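Rho GTPase-activating protein 5 (Homo sapiens, PDB 5U4V) probably stimulates GTP hydrolysis by Rho-family GTPases, and this fragment of it is pG1, a pseudoGTPase domain related to G proteins. Local coordinates at residues K8-L14 / P68-V74; I13-D17 / E79-F83; E22-E26 / R152-E156; Y36-G40 / K160-R164. All coordinates share one frame; numbering follows the deposited sequence.

Interaction 1. Residues K8-L14 / P68-V74; sequences KVNLFIL and PHGCFCV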
loop_
_atom_site.group_PDB
_atom_site.type_symbol
_atom_site.label_atom_id
_atom_site.label_comp_id
_atom_site.label_asym_id
_atom_site.label_seq_id
_atom_site.Cartn_x
_atom_site.Cartn_y
_atom_site.Cartn_z
ATOM N N LYS A 8 2.337 15.960 -5.583
ATOM C CA LYS A 8 1.438 15.029 -6.196
ATOM C C LYS A 8 2.114 13.693 -6.106
ATOM O O LYS A 8 3.261 13.565 -6.486
ATOM C CB LYS A 8 1.202 15.370 -7.642
ATOM C CG LYS A 8 0.357 14.321 -8.354
ATOM C CD LYS A 8 -0.203 14.868 -9.656
ATOM C CE LYS A 8 -1.426 14.101 -10.094
ATOM N NZ LYS A 8 -2.430 14.966 -10.770
ATOM N N VAL A 9 1.411 12.709 -5.576
ATOM C CA VAL A 9 2.018 11.424 -5.398
ATOM C C VAL A 9 1.218 10.382 -6.139
ATOM O O VAL A 9 0.005 10.386 -6.095
ATOM C CB VAL A 9 2.132 11.068 -3.913
ATOM C CG1 VAL A 9 2.829 9.720 -3.736
ATOM C CG2 VAL A 9 2.885 12.161 -3.176
ATOM N N ASN A 10 1.906 9.531 -6.860
ATOM C CA ASN A 10 1.231 8.487 -7.598
ATOM C C ASN A 10 1.183 7.264 -6.747
ATOM O O ASN A 10 2.190 6.604 -6.574
ATOM C CB ASN A 10 1.979 8.182 -8.877
ATOM C CG ASN A 10 1.332 8.846 -10.076
ATOM O OD1 ASN A 10 0.127 8.786 -10.214
ATOM N ND2 ASN A 10 2.134 9.454 -10.962
ATOM N N LEU A 11 0.031 6.946 -6.199
ATOM C CA LEU A 11 -0.021 5.820 -5.298
ATOM C C LEU A 11 -0.671 4.651 -5.929
ATOM O O LEU A 11 -1.896 4.566 -5.963
ATOM C CB LEU A 11 -0.792 6.173 -4.047
ATOM C CG LEU A 11 0.102 6.382 -2.858
ATOM C CD1 LEU A 11 -0.725 6.869 -1.672
ATOM C CD2 LEU A 11 0.714 5.025 -2.581
ATOM N N PHE A 12 0.131 3.729 -6.402
ATOM C CA PHE A 12 -0.411 2.488 -6.898
ATOM C C PHE A 12 -0.861 1.597 -5.734
ATOM O O PHE A 12 -0.319 1.672 -4.611
ATOM C CB PHE A 12 0.622 1.763 -7.757
ATOM C CG PHE A 12 1.114 2.569 -8.939
ATOM C CD1 PHE A 12 0.432 2.527 -10.157
ATOM C CD2 PHE A 12 2.281 3.340 -8.847
ATOM C CE1 PHE A 12 0.891 3.251 -11.262
ATOM C CE2 PHE A 12 2.761 4.051 -9.950
ATOM C CZ PHE A 12 2.066 4.006 -11.164
ATOM N N ILE A 13 -1.879 0.780 -6.003
ATOM C CA ILE A 13 -2.440 -0.103 -4.997
ATOM C C ILE A 13 -2.659 -1.485 -5.607
ATOM O O ILE A 13 -3.506 -1.648 -6.520
ATOM C CB ILE A 13 -3.786 0.411 -4.408
ATOM C CG1 ILE A 13 -3.604 1.717 -3.632
ATOM C CG2 ILE A 13 -4.400 -0.642 -3.493
ATOM C CD1 ILE A 13 -4.923 2.391 -3.206
ATOM N N LEU A 14 -1.920 -2.470 -5.076
ATOM C CA LEU A 14 -2.050 -3.877 -5.457
ATOM C C LEU A 14 -3.010 -4.605 -4.561
ATOM O O LEU A 14 -3.045 -4.374 -3.336
ATOM C CB LEU A 14 -0.726 -4.561 -5.355
ATOM C CG LEU A 14 0.172 -4.484 -6.573
ATOM C CD1 LEU A 14 1.601 -4.690 -6.105
ATOM C CD2 LEU A 14 -0.236 -5.590 -7.553
ATOM N N PRO A 68 6.755 11.521 -8.150
ATOM C CA PRO A 68 6.912 10.806 -6.901
ATOM C C PRO A 68 5.848 9.724 -6.870
ATOM O O PRO A 68 4.693 10.020 -7.134
ATOM C CB PRO A 68 6.544 11.858 -5.849
ATOM C CG PRO A 68 6.554 13.168 -6.551
ATOM C CD PRO A 68 6.162 12.853 -7.953
ATOM N N HIS A 69 6.218 8.506 -6.507
ATOM C CA HIS A 69 5.267 7.425 -6.450
ATOM C C HIS A 69 5.645 6.354 -5.434
ATOM O O HIS A 69 6.780 6.234 -5.049
ATOM C CB HIS A 69 5.103 6.815 -7.835
ATOM C CG HIS A 69 6.366 6.264 -8.389
ATOM N ND1 HIS A 69 7.379 7.064 -8.867
ATOM C CD2 HIS A 69 6.786 4.990 -8.538
ATOM C CE1 HIS A 69 8.371 6.304 -9.285
ATOM N NE2 HIS A 69 8.032 5.040 -9.100
ATOM N N GLY A 70 4.666 5.581 -5.000
ATOM C CA GLY A 70 4.868 4.516 -4.039
ATOM C C GLY A 70 3.774 3.490 -4.266
ATOM O O GLY A 70 2.896 3.679 -5.128
ATOM N N CYS A 71 3.791 2.424 -3.483
ATOM C CA CYS A 71 2.863 1.339 -3.734
ATOM C C CYS A 71 2.271 0.684 -2.494
ATOM O O CYS A 71 2.956 -0.012 -1.764
ATOM C CB CYS A 71 3.538 0.309 -4.623
ATOM S SG CYS A 71 2.446 -1.050 -5.061
ATOM N N PHE A 72 0.982 0.913 -2.284
ATOM C CA PHE A 72 0.197 0.151 -1.321
ATOM C C PHE A 72 -0.021 -1.283 -1.745
ATOM O O PHE A 72 -0.377 -1.545 -2.888
ATOM C CB PHE A 72 -1.160 0.788 -1.102
ATOM C CG PHE A 72 -1.156 1.893 -0.112
ATOM C CD1 PHE A 72 -0.049 2.113 0.701
ATOM C CD2 PHE A 72 -2.285 2.704 0.029
ATOM C CE1 PHE A 72 -0.054 3.153 1.629
ATOM C CE2 PHE A 72 -2.292 3.755 0.959
ATOM C CZ PHE A 72 -1.177 3.974 1.762
ATOM N N CYS A 73 0.208 -2.216 -0.821
ATOM C CA CYS A 73 -0.088 -3.614 -1.092
ATOM C C CYS A 73 -0.984 -4.173 -0.008
ATOM O O CYS A 73 -0.605 -4.245 1.160
ATOM C CB CYS A 73 1.205 -4.434 -1.219
ATOM S SG CYS A 73 2.452 -3.713 -2.318
ATOM N N VAL A 74 -2.179 -4.563 -0.412
ATOM C CA VAL A 74 -3.278 -4.938 0.476
ATOM C C VAL A 74 -3.565 -6.422 0.236
ATOM O O VAL A 74 -3.540 -6.906 -0.882
ATOM C CB VAL A 74 -4.573 -4.119 0.173
ATOM C CG1 VAL A 74 -5.647 -4.273 1.240
ATOM C CG2 VAL A 74 -4.246 -2.682 -0.040
#
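Asn10, Phe12 and Leu14 exchange backbone hydrogen bonds with Pro68, Gly70, Phe72 and Val74, an unbroken parallel ladder of six. It starts at Asn10 N to Pro68 O (2.8 Å, 170° at the hydrogen) and ends at Val74 N to Leu14 O (3.1 Å). Between the rungs, Cys71 CA and Ile13 CA turn their hydrogens to Phe12 O and Phe72 O. Strands 8-14 and 69-75 are central neighbours in the sheet of a Ras-like G domain, whose strand order 2-3-1-4-5-6 is kept here; strands 41-50 and 109-114 complete the bonding beyond them.

Under helices 19-28 and 156-173, Ile13 lies beside Phe72, both side chains pointing the same way. Its CG1, beside the backbone N (chi1 -65°), runs along Phe72 CB at 3.6 Å, while CG2, anti to that N, is 4.0 Å from Val74 CG2. An alanine at Ile13 is likely to open a gap beside Phe72 and Val74 and leave the Phe72 ring less firmly held. Leu11 CD2 covers one face of that ring. On the reverse face Leu14 CD1 meets two sulfurs, Cys71 SG at 3.9 Å and Cys73 SG at 4.0 Å, and the Phe12 ring turns an edge to Gly70 O.

Interaction 2. Residues I13-D17 / E79-F83; sequences ILGKD and ESLSF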
loop_
_atom_site.group_PDB
_atom_site.type_symbol
_atom_site.label_atom_id
_atom_site.label_comp_id
_atom_site.label_asym_id
_atom_site.label_seq_id
_atom_site.Cartn_x
_atom_site.Cartn_y
_atom_site.Cartn_z
ATOM N N ILE A 13 -1.879 0.780 -6.003
ATOM C CA ILE A 13 -2.440 -0.103 -4.997
ATOM C C ILE A 13 -2.659 -1.485 -5.607
ATOM O O ILE A 13 -3.506 -1.648 -6.520
ATOM C CB ILE A 13 -3.786 0.411 -4.408
ATOM C CG1 ILE A 13 -3.604 1.717 -3.632
ATOM C CG2 ILE A 13 -4.400 -0.642 -3.493
ATOM C CD1 ILE A 13 -4.923 2.391 -3.206
ATOM N N LEU A 14 -1.920 -2.470 -5.076
ATOM C CA LEU A 14 -2.050 -3.877 -5.457
ATOM C C LEU A 14 -3.010 -4.605 -4.561
ATOM O O LEU A 14 -3.045 -4.374 -3.336
ATOM C CB LEU A 14 -0.726 -4.561 -5.355
ATOM C CG LEU A 14 0.172 -4.484 -6.573
ATOM C CD1 LEU A 14 1.601 -4.690 -6.105
ATOM C CD2 LEU A 14 -0.236 -5.590 -7.553
ATOM N N GLY A 15 -3.811 -5.473 -5.156
ATOM C CA GLY A 15 -4.783 -6.234 -4.395
ATOM C C GLY A 15 -5.355 -7.263 -5.323
ATOM O O GLY A 15 -5.349 -7.094 -6.547
ATOM N N LYS A 16 -5.816 -8.351 -4.746
ATOM C CA LYS A 16 -6.496 -9.377 -5.497
ATOM C C LYS A 16 -7.966 -9.311 -5.125
ATOM O O LYS A 16 -8.311 -8.905 -4.016
ATOM C CB LYS A 16 -5.891 -10.755 -5.197
ATOM C CG LYS A 16 -6.134 -11.751 -6.323
ATOM C CD LYS A 16 -5.618 -13.139 -6.023
ATOM C CE LYS A 16 -5.788 -14.021 -7.252
ATOM N NZ LYS A 16 -5.410 -15.452 -6.993
ATOM N N ASP A 17 -8.816 -9.702 -6.072
ATOM C CA ASP A 17 -10.275 -9.767 -5.869
ATOM C C ASP A 17 -10.844 -8.425 -5.391
ATOM O O ASP A 17 -11.472 -8.333 -4.332
ATOM C CB ASP A 17 -10.658 -10.926 -4.915
ATOM C CG ASP A 17 -10.822 -12.273 -5.621
ATOM O OD1 ASP A 17 -10.312 -12.479 -6.744
ATOM O OD2 ASP A 17 -11.511 -13.162 -5.035
ATOM N N GLU A 79 -4.301 -16.354 0.085
ATOM C CA GLU A 79 -4.272 -16.227 -1.356
ATOM C C GLU A 79 -3.791 -14.827 -1.751
ATOM O O GLU A 79 -2.884 -14.689 -2.584
ATOM C CB GLU A 79 -5.636 -16.551 -1.988
ATOM C CG GLU A 79 -5.576 -16.492 -3.509
ATOM C CD GLU A 79 -6.855 -16.922 -4.214
ATOM O OE1 GLU A 79 -7.870 -17.218 -3.526
ATOM O OE2 GLU A 79 -6.840 -16.978 -5.467
ATOM N N SER A 80 -4.396 -13.805 -1.143
ATOM C CA SER A 80 -4.036 -12.421 -1.439
ATOM C C SER A 80 -2.591 -12.108 -1.073
ATOM O O SER A 80 -1.881 -11.429 -1.845
ATOM C CB SER A 80 -5.034 -11.435 -0.822
ATOM O OG SER A 80 -5.415 -11.807 0.479
ATOM N N LEU A 81 -2.140 -12.637 0.061
ATOM C CA LEU A 81 -0.727 -12.492 0.457
ATOM C C LEU A 81 0.251 -13.035 -0.585
ATOM O O LEU A 81 1.276 -12.436 -0.847
ATOM C CB LEU A 81 -0.464 -13.146 1.795
ATOM C CG LEU A 81 0.929 -12.697 2.286
ATOM C CD1 LEU A 81 1.069 -11.180 2.457
ATOM C CD2 LEU A 81 1.419 -13.432 3.512
ATOM N N SER A 82 -0.095 -14.178 -1.169
ATOM C CA SER A 82 0.745 -14.856 -2.175
ATOM C C SER A 82 0.784 -14.112 -3.499
ATOM O O SER A 82 1.860 -13.947 -4.068
ATOM C CB SER A 82 0.263 -16.298 -2.405
ATOM O OG SER A 82 -1.086 -16.318 -2.831
ATOM N N PHE A 83 -0.385 -13.679 -3.984
ATOM C CA PHE A 83 -0.489 -12.813 -5.155
ATOM C C PHE A 83 0.460 -11.613 -5.029
ATOM O O PHE A 83 1.166 -11.303 -5.954
ATOM C CB PHE A 83 -1.956 -12.372 -5.329
ATOM C CG PHE A 83 -2.154 -11.283 -6.332
ATOM C CD1 PHE A 83 -2.058 -9.942 -5.959
ATOM C CD2 PHE A 83 -2.432 -11.593 -7.655
ATOM C CE1 PHE A 83 -2.218 -8.924 -6.889
ATOM C CE2 PHE A 83 -2.583 -10.583 -8.608
ATOM C CZ PHE A 83 -2.476 -9.243 -8.222
#
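Where a G protein has its phosphate-binding P-loop, between strand 8-14 and helix 19-28, Lys16 stretches outward over Phe83 of helix 78-96. Its CG stands anti to the backbone N (chi1 -156°) and the chain beyond is fully extended, so the methylenes pass across the aromatic side chain before the ammonium reaches Glu79, one turn earlier in the same helix. CB makes a CH-pi contact over one ring face, 4.2 Å from the centroid of the Phe83 ring, and CD lies 3.8 Å from Phe83 CB. At the end of the chain NZ forms a salt bridge to Glu79 OE2 (2.6 Å), approaching that oxygen from its anti side and 25° out of the carboxylate plane, with the two side chains crossing nearly at right angles.

Glu79 and Phe83 are joined along the helix by the bond from Phe83 N to Glu79 O, and this spacing of one turn is why a single lysine can engage both. In the G-domain layout this links the loop after the first strand to the helix after strand 69-75. Elsewhere on the ring, Phe83 CE1 meets a backbone oxygen, Gly15 O at 3.6 Å, and a methyl, Leu14 CD2 at 3.9 Å, both obliquely.

Interaction 3. Residues E22-E26 / R152-E156; sequences ELANE and RKFNE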
loop_
_atom_site.group_PDB
_atom_site.type_symbol
_atom_site.label_atom_id
_atom_site.label_comp_id
_atom_site.label_asym_id
_atom_site.label_seq_id
_atom_site.Cartn_x
_atom_site.Cartn_y
_atom_site.Cartn_z
ATOM N N GLU A 22 -11.500 -1.407 -3.462
ATOM C CA GLU A 22 -12.259 -1.031 -2.273
ATOM C C GLU A 22 -11.452 -0.021 -1.466
ATOM O O GLU A 22 -11.991 0.964 -0.963
ATOM C CB GLU A 22 -12.617 -2.249 -1.425
ATOM C CG GLU A 22 -13.785 -3.064 -1.954
ATOM C CD GLU A 22 -13.579 -4.577 -1.790
ATOM O OE1 GLU A 22 -14.146 -5.190 -0.836
ATOM O OE2 GLU A 22 -12.788 -5.158 -2.591
ATOM N N LEU A 23 -10.151 -0.270 -1.378
ATOM C CA LEU A 23 -9.280 0.682 -0.684
ATOM C C LEU A 23 -9.175 2.002 -1.431
ATOM O O LEU A 23 -9.222 3.083 -0.811
ATOM C CB LEU A 23 -7.904 0.092 -0.380
ATOM C CG LEU A 23 -6.952 1.044 0.284
ATOM C CD1 LEU A 23 -7.492 1.341 1.661
ATOM C CD2 LEU A 23 -5.519 0.533 0.363
ATOM N N ALA A 24 -9.054 1.936 -2.756
ATOM C CA ALA A 24 -9.057 3.174 -3.501
ATOM C C ALA A 24 -10.380 3.938 -3.304
ATOM O O ALA A 24 -10.361 5.129 -3.072
ATOM C CB ALA A 24 -8.744 2.915 -4.945
ATOM N N ASN A 25 -11.509 3.226 -3.304
ATOM C CA ASN A 25 -12.795 3.885 -3.087
ATOM C C ASN A 25 -12.909 4.522 -1.710
ATOM O O ASN A 25 -13.386 5.702 -1.581
ATOM C CB ASN A 25 -13.949 2.934 -3.270
ATOM C CG ASN A 25 -14.058 2.406 -4.686
ATOM O OD1 ASN A 25 -13.540 2.988 -5.635
ATOM N ND2 ASN A 25 -14.780 1.334 -4.833
ATOM N N GLU A 26 -12.529 3.751 -0.693
ATOM C CA GLU A 26 -12.586 4.190 0.695
ATOM C C GLU A 26 -11.860 5.490 0.891
ATOM O O GLU A 26 -12.377 6.396 1.534
ATOM C CB GLU A 26 -11.958 3.155 1.605
ATOM C CG GLU A 26 -11.898 3.566 3.051
ATOM C CD GLU A 26 -12.994 2.909 3.857
ATOM O OE1 GLU A 26 -13.435 3.505 4.852
ATOM O OE2 GLU A 26 -13.420 1.807 3.484
ATOM N N ARG A 152 -16.381 2.700 6.462
ATOM C CA ARG A 152 -15.843 2.153 7.715
ATOM C C ARG A 152 -15.393 0.688 7.581
ATOM O O ARG A 152 -15.147 -0.008 8.578
ATOM C CB ARG A 152 -16.845 2.339 8.864
ATOM C CG ARG A 152 -17.008 3.804 9.254
ATOM C CD ARG A 152 -17.992 4.034 10.383
ATOM N NE ARG A 152 -18.133 5.470 10.677
ATOM C CZ ARG A 152 -18.334 5.997 11.891
ATOM N NH1 ARG A 152 -18.404 5.225 12.972
ATOM N NH2 ARG A 152 -18.441 7.314 12.031
ATOM N N LYS A 153 -15.266 0.250 6.330
ATOM C CA LYS A 153 -14.726 -1.061 6.010
ATOM C C LYS A 153 -13.257 -1.106 6.356
ATOM O O LYS A 153 -12.733 -2.156 6.727
ATOM C CB LYS A 153 -14.895 -1.357 4.527
ATOM C CG LYS A 153 -16.344 -1.591 4.118
ATOM C CD LYS A 153 -16.497 -1.660 2.600
ATOM C CE LYS A 153 -17.963 -1.553 2.213
ATOM N NZ LYS A 153 -18.226 -1.298 0.761
ATOM N N PHE A 154 -12.596 0.036 6.183
ATOM C CA PHE A 154 -11.225 0.214 6.549
ATOM C C PHE A 154 -11.170 1.278 7.627
ATOM O O PHE A 154 -11.943 2.226 7.628
ATOM C CB PHE A 154 -10.433 0.664 5.335
ATOM C CG PHE A 154 -10.094 -0.442 4.403
ATOM C CD1 PHE A 154 -10.975 -0.806 3.400
ATOM C CD2 PHE A 154 -8.896 -1.120 4.524
ATOM C CE1 PHE A 154 -10.672 -1.829 2.527
ATOM C CE2 PHE A 154 -8.576 -2.150 3.660
ATOM C CZ PHE A 154 -9.469 -2.510 2.661
ATOM N N ASN A 155 -10.247 1.115 8.557
ATOM C CA ASN A 155 -10.062 2.070 9.624
ATOM C C ASN A 155 -9.329 3.326 9.137
ATOM O O ASN A 155 -8.200 3.242 8.653
ATOM C CB ASN A 155 -9.295 1.409 10.766
ATOM C CG ASN A 155 -9.063 2.338 11.931
ATOM O OD1 ASN A 155 -9.480 3.501 11.922
ATOM N ND2 ASN A 155 -8.395 1.835 12.942
ATOM N N GLU A 156 -9.970 4.479 9.325
ATOM C CA GLU A 156 -9.388 5.780 8.932
ATOM C C GLU A 156 -7.998 6.056 9.545
ATOM O O GLU A 156 -7.058 6.455 8.838
ATOM C CB GLU A 156 -10.304 6.991 9.222
ATOM C CG GLU A 156 -11.812 6.772 9.186
ATOM C CD GLU A 156 -12.610 8.077 9.223
ATOM O OE1 GLU A 156 -13.064 8.510 10.309
ATOM O OE2 GLU A 156 -12.786 8.686 8.143
#
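Glu26 and Phe154 mark the closest backbone approach, their CA atoms 7.2 Å apart, where a turn of helix 19-28 faces the irregular segment 152-156. The helix is regular here, Glu26 N bonding to Glu22 O. The loop runs into helix 156-173, whose N-cap is Asn155; its OD1 makes a weak bond to Thr157 N.

Between the two segments the helix supplies a carboxylate and the loop supplies N-H groups. Glu26 leaves the backbone with CG anti to N (chi1 176°) and then bends at chi2 (101°), which turns its carboxylate onto the loop. OE2 receives Phe154 N at 3.3 Å and OE1 receives Arg152 N at 3.5 Å; both bonds are weak, and Arg152 itself is poorly ordered. The aliphatic part contributes as well, Glu26 CG lying 4.0 Å from Phe154 CB.

The Phe154 ring is met in two different ways. OE2 of Glu26 lies in its plane at the edge, 3.6 Å from Phe154 CD1, so the oxygen faces the ring's hydrogens, an approach that is probably mildly favourable. Over one face, almost above the centre, sits Leu23 CD1 in a CH-pi contact, 4.1 Å from the centroid of the Phe154 ring and only 12° off its normal. Ala114, Val145 and Ile159 also touch this phenylalanine, placing it between sheet and helices. In Ras-like G domains the loop joining the last strand to the last helix carries the G5 motif; its counterpart here packs against the first helix.

Interaction 4. Residues Y36-G40 / K160-R164; sequences YALDG and KQALR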
loop_
_atom_site.group_PDB
_atom_site.type_symbol
_atom_site.label_atom_id
_atom_site.label_comp_id
_atom_site.label_asym_id
_atom_site.label_seq_id
_atom_site.Cartn_x
_atom_site.Cartn_y
_atom_site.Cartn_z
ATOM N N TYR A 36 -6.090 15.825 -0.448
ATOM C CA TYR A 36 -6.102 15.085 0.810
ATOM C C TYR A 36 -5.369 15.786 1.908
ATOM O O TYR A 36 -4.302 16.336 1.712
ATOM C CB TYR A 36 -5.560 13.688 0.618
ATOM C CG TYR A 36 -6.319 12.926 -0.416
ATOM C CD1 TYR A 36 -7.419 12.163 -0.058
ATOM C CD2 TYR A 36 -5.972 13.003 -1.763
ATOM C CE1 TYR A 36 -8.132 11.453 -1.014
ATOM C CE2 TYR A 36 -6.687 12.318 -2.724
ATOM C CZ TYR A 36 -7.754 11.510 -2.345
ATOM O OH TYR A 36 -8.479 10.833 -3.335
ATOM N N ALA A 37 -5.968 15.763 3.082
ATOM C CA ALA A 37 -5.417 16.406 4.238
ATOM C C ALA A 37 -4.819 15.376 5.172
ATOM O O ALA A 37 -5.494 14.439 5.647
ATOM C CB ALA A 37 -6.501 17.155 4.940
ATOM N N LEU A 38 -3.531 15.534 5.417
ATOM C CA LEU A 38 -2.831 14.646 6.314
ATOM C C LEU A 38 -1.803 15.435 7.094
ATOM O O LEU A 38 -0.968 16.133 6.507
ATOM C CB LEU A 38 -2.161 13.482 5.557
ATOM C CG LEU A 38 -1.294 12.565 6.424
ATOM C CD1 LEU A 38 -2.160 11.546 7.150
ATOM C CD2 LEU A 38 -0.270 11.845 5.538
ATOM N N ASP A 39 -1.879 15.320 8.427
ATOM C CA ASP A 39 -0.896 15.898 9.335
ATOM C C ASP A 39 -0.730 17.406 9.131
ATOM O O ASP A 39 0.375 17.951 9.254
ATOM C CB ASP A 39 0.449 15.161 9.194
ATOM C CG ASP A 39 0.421 13.738 9.777
ATOM O OD1 ASP A 39 -0.541 13.417 10.513
ATOM O OD2 ASP A 39 1.357 12.935 9.521
ATOM N N GLY A 40 -1.836 18.076 8.809
ATOM C CA GLY A 40 -1.813 19.512 8.549
ATOM C C GLY A 40 -1.103 19.883 7.260
ATOM O O GLY A 40 -0.507 20.968 7.146
ATOM N N LYS A 160 -4.378 6.352 7.510
ATOM C CA LYS A 160 -3.502 7.488 7.698
ATOM C C LYS A 160 -2.089 7.061 8.001
ATOM O O LYS A 160 -1.170 7.646 7.450
ATOM C CB LYS A 160 -4.055 8.421 8.780
ATOM C CG LYS A 160 -5.206 9.259 8.280
ATOM C CD LYS A 160 -6.017 9.858 9.448
ATOM C CE LYS A 160 -7.237 10.621 8.947
ATOM N NZ LYS A 160 -8.362 10.592 9.918
ATOM N N GLN A 161 -1.930 6.045 8.867
ATOM C CA GLN A 161 -0.630 5.527 9.202
ATOM C C GLN A 161 0.039 4.978 7.958
ATOM O O GLN A 161 1.202 5.262 7.694
ATOM C CB GLN A 161 -0.733 4.416 10.255
ATOM C CG GLN A 161 -1.028 4.871 11.671
ATOM C CD GLN A 161 -1.230 3.674 12.624
ATOM O OE1 GLN A 161 -0.954 2.507 12.272
ATOM N NE2 GLN A 161 -1.702 3.955 13.857
ATOM N N ALA A 162 -0.720 4.173 7.223
ATOM C CA ALA A 162 -0.275 3.586 5.951
ATOM C C ALA A 162 0.148 4.673 4.988
ATOM O O ALA A 162 1.167 4.535 4.292
ATOM C CB ALA A 162 -1.403 2.773 5.329
ATOM N N LEU A 163 -0.653 5.737 4.955
ATOM C CA LEU A 163 -0.400 6.870 4.077
ATOM C C LEU A 163 0.852 7.617 4.486
ATOM O O LEU A 163 1.684 7.940 3.626
ATOM C CB LEU A 163 -1.580 7.803 4.050
ATOM C CG LEU A 163 -2.700 7.366 3.110
ATOM C CD1 LEU A 163 -3.929 8.254 3.387
ATOM C CD2 LEU A 163 -2.255 7.441 1.629
ATOM N N ARG A 164 1.026 7.840 5.792
ATOM C CA ARG A 164 2.226 8.495 6.216
ATOM C C ARG A 164 3.443 7.601 6.083
ATOM O O ARG A 164 4.556 8.081 5.877
ATOM C CB ARG A 164 2.068 9.121 7.580
ATOM C CG ARG A 164 1.894 8.166 8.722
ATOM C CD ARG A 164 1.964 8.946 10.027
ATOM N NE ARG A 164 0.840 9.840 10.197
ATOM C CZ ARG A 164 -0.295 9.525 10.801
ATOM N NH1 ARG A 164 -0.487 8.326 11.317
ATOM N NH2 ARG A 164 -1.245 10.452 10.930
#
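A salt bridge with an apolar flank joins Asp39, at the turn following edge strand 36-38, to Arg164 of the C-terminal helix 156-173. The strand and helix segments run at 90° to each other with axes 10.4 Å apart, so side chains must bridge the distance. Arg164 grips the carboxylate side-on with two nitrogens, one to each oxygen: NH2 to Asp39 OD1 at 3.1 Å and NE to Asp39 OD2 at 3.2 Å. Both oxygens are approached from their syn sides, and the two flat groups are nearly coplanar, 7° apart. With its CG wedged between the backbone N and the carbonyl carbon (chi1 67°) and a further bend at chi3, the arginine folds back over its own helix, so that Lys160 O lies above one guanidinium face.

Strands 36-38 and 41-50 form the antiparallel hairpin that corresponds to the second and third strands of a Ras-like G domain, and the last helix packs across it. Leu38 inserts its two methyls there: CD1 lies 4.0 Å from Lys160 CG, sliding past that side chain in the opposite direction, and CD2 lies 4.1 Å from Arg164 CB. A leucine in place of Arg164 would probably leave the Asp39 carboxylate without its charged mate and free to turn. Deeper in, Leu163 approaches Leu38 more loosely and packs on Leu45 of the hairpin and on Phe72 in the central sheet.

In the fold
The centre of interaction 1 lies about 6 Å from that of the chain, and this contact builds the middle of the sheet; the other three lie farther out. Interaction 2 continues from the end of strand 8-14 to helix 78-96. Interactions 3 and 4 adjoin in sequence at helix 156-173, their centres about 14 Å apart, and both touch interaction 1, through Leu23 on Phe72 and Val74 and through Leu163 on Leu11 and Phe72. Interactions 2 and 4, whose centres are about 23 Å apart, lie on opposite sides of the chain's centre. Interaction 3 alternates along the chain with the others and joins helix 19-28 to the loop leading into the last helix. The pseudoGTPase domain thus keeps the interwoven Ras-like framework.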